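Local coordinates for DUF1904 domain-containing protein (Vibrio cholerae O1 biovar eltor str. N16961, PDB 1U9D) that is of unknown function but belongs to a family placed in the same clan as macrophage migration inhibitory factor, at residues P68-L73 and Q87-Q92. Residues are numbered along the deposited sequence; the frame is centred on the assembly and turned at random.
Sequences PMVEVL and QVITDQ
Ile89 on helix 79-97 meets Val70 and Val72 on strand 69-74 through aliphatic carbons alone, a compact example of how a helix seats itself on a sheet. The two branches of Ile89 divide the work. The short one, CG2, comes tip to tip with CG2 of Val70 at 4.0 Å, while the longer one runs on so that CD1 lies 4.2 Å from CG2 of Val72, the two side chains meeting at a slant. The first torsion aims the branches: with chi1 at -70°, CG2 stands anti to the backbone N and CG1 anti to the carbonyl carbon, and an extended chi2 of 171° carries CD1 onward to the second valine. Val70 and Val72, two positions apart on the strand, both direct their side chains at the helix, and each offers the methyl that sits beside its own backbone N. All three residues are buried, yet the two segments bury just 100 Å² against each other, both sides summed, with the CA atoms of Val70 and Ile89 8.4 Å apart.

Neighbouring strands add to the apolar layer: Ile89 also touches Leu19 and Val105, Val70 touches Phe21, and Val72 touches Phe107. The contact thus packs the helix of a beta-alpha-beta unit against its first strand, 69-74, the parallel neighbour of 104-109; such helix-on-sheet layering is consistent with the MIF clan.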
loop_
_atom_site.group_PDB
_atom_site.type_symbol
_atom_site.label_atom_id
_atom_site.label_comp_id
_atom_site.label_asym_id
_atom_site.label_seq_id
_atom_site.Cartn_x
_atom_site.Cartn_y
_atom_site.Cartn_z
ATOM N N PRO A 68 -0.178 2.569 -30.855
ATOM C CA PRO A 68 0.094 3.438 -29.704
ATOM C C PRO A 68 0.965 2.762 -28.650
ATOM O O PRO A 68 0.961 1.542 -28.518
ATOM C CB PRO A 68 -1.292 3.801 -29.209
ATOM C CG PRO A 68 -2.196 2.817 -29.737
ATOM C CD PRO A 68 -1.597 2.177 -30.936
HETATM N N MSE A 69 1.781 3.546 -27.944
HETATM C CA MSE A 69 2.604 3.000 -26.882
HETATM C C MSE A 69 2.627 3.926 -25.690
HETATM O O MSE A 69 2.716 5.134 -25.869
HETATM C CB MSE A 69 4.030 2.813 -27.318
HETATM C CG MSE A 69 4.907 2.245 -26.196
HETATM SE SE MSE A 69 6.733 2.235 -26.734
HETATM C CE MSE A 69 6.778 0.391 -27.472
ATOM N N VAL A 70 2.578 3.334 -24.500
ATOM C CA VAL A 70 2.716 4.076 -23.267
ATOM C C VAL A 70 3.947 3.501 -22.582
ATOM O O VAL A 70 4.016 2.289 -22.357
ATOM C CB VAL A 70 1.510 3.900 -22.354
ATOM C CG1 VAL A 70 1.702 4.698 -21.055
ATOM C CG2 VAL A 70 0.236 4.300 -23.080
ATOM N N GLU A 71 4.920 4.355 -22.305
ATOM C CA GLU A 71 6.102 3.985 -21.567
ATOM C C GLU A 71 5.847 4.431 -20.145
ATOM O O GLU A 71 5.345 5.537 -19.941
ATOM C CB GLU A 71 7.320 4.723 -22.075
ATOM C CG GLU A 71 7.903 4.234 -23.381
ATOM C CD GLU A 71 9.086 5.086 -23.802
ATOM O OE1 GLU A 71 9.025 6.320 -23.613
ATOM O OE2 GLU A 71 10.079 4.526 -24.290
ATOM N N VAL A 72 6.171 3.582 -19.182
ATOM C CA VAL A 72 5.981 3.916 -17.761
ATOM C C VAL A 72 7.365 3.870 -17.164
ATOM O O VAL A 72 7.997 2.816 -17.121
ATOM C CB VAL A 72 5.066 2.950 -17.059
ATOM C CG1 VAL A 72 4.934 3.281 -15.581
ATOM C CG2 VAL A 72 3.691 2.932 -17.717
ATOM N N LEU A 73 7.887 5.019 -16.770
ATOM C CA LEU A 73 9.172 5.061 -16.114
ATOM C C LEU A 73 8.875 5.121 -14.632
ATOM O O LEU A 73 8.135 5.993 -14.188
ATOM C CB LEU A 73 9.985 6.257 -16.543
ATOM C CG LEU A 73 10.490 6.102 -17.970
ATOM C CD1 LEU A 73 9.499 6.688 -18.932
ATOM C CD2 LEU A 73 11.885 6.747 -18.117
ATOM N N GLN A 87 -3.098 -3.596 -17.513
ATOM C CA GLN A 87 -4.492 -3.870 -17.885
ATOM C C GLN A 87 -5.398 -2.630 -17.783
ATOM O O GLN A 87 -6.209 -2.398 -18.678
ATOM C CB GLN A 87 -5.047 -5.053 -17.103
ATOM C CG GLN A 87 -6.292 -5.722 -17.728
ATOM C CD GLN A 87 -6.023 -6.304 -19.121
ATOM O OE1 GLN A 87 -5.364 -7.344 -19.246
ATOM N NE2 GLN A 87 -6.514 -5.621 -20.169
ATOM N N VAL A 88 -5.220 -1.808 -16.754
ATOM C CA VAL A 88 -5.990 -0.556 -16.608
ATOM C C VAL A 88 -5.753 0.428 -17.764
ATOM O O VAL A 88 -6.691 0.950 -18.372
ATOM C CB VAL A 88 -5.668 0.159 -15.284
ATOM C CG1 VAL A 88 -6.270 1.593 -15.273
ATOM C CG2 VAL A 88 -6.158 -0.660 -14.102
ATOM N N ILE A 89 -4.485 0.651 -18.091
ATOM C CA ILE A 89 -4.109 1.568 -19.150
ATOM C C ILE A 89 -4.688 1.064 -20.461
ATOM O O ILE A 89 -5.215 1.819 -21.239
ATOM C CB ILE A 89 -2.567 1.690 -19.252
ATOM C CG1 ILE A 89 -2.005 2.431 -18.040
ATOM C CG2 ILE A 89 -2.170 2.441 -20.496
ATOM C CD1 ILE A 89 -0.449 2.413 -17.942
ATOM N N THR A 90 -4.579 -0.235 -20.699
ATOM C CA THR A 90 -5.033 -0.804 -21.946
ATOM C C THR A 90 -6.528 -0.652 -22.124
ATOM O O THR A 90 -6.993 -0.208 -23.182
ATOM C CB THR A 90 -4.607 -2.270 -22.004
ATOM O OG1 THR A 90 -3.171 -2.320 -21.977
ATOM C CG2 THR A 90 -4.989 -2.887 -23.322
ATOM N N ASP A 91 -7.258 -0.961 -21.066
ATOM C CA ASP A 91 -8.709 -0.861 -21.034
ATOM C C ASP A 91 -9.225 0.563 -21.236
ATOM O O ASP A 91 -10.143 0.783 -22.029
ATOM C CB ASP A 91 -9.240 -1.499 -19.740
ATOM C CG ASP A 91 -9.254 -3.031 -19.813
ATOM O OD1 ASP A 91 -9.087 -3.575 -20.937
ATOM O OD2 ASP A 91 -9.420 -3.785 -18.817
ATOM N N GLN A 92 -8.609 1.549 -20.600
ATOM C CA GLN A 92 -8.996 2.933 -20.849
ATOM C C GLN A 92 -8.719 3.406 -22.273
ATOM O O GLN A 92 -9.578 4.028 -22.907
ATOM C CB GLN A 92 -8.327 3.841 -19.836
ATOM C CG GLN A 92 -8.843 3.547 -18.432
ATOM C CD GLN A 92 -8.903 4.762 -17.542
ATOM O OE1 GLN A 92 -9.219 4.640 -16.356
ATOM N NE2 GLN A 92 -8.574 5.926 -18.085
#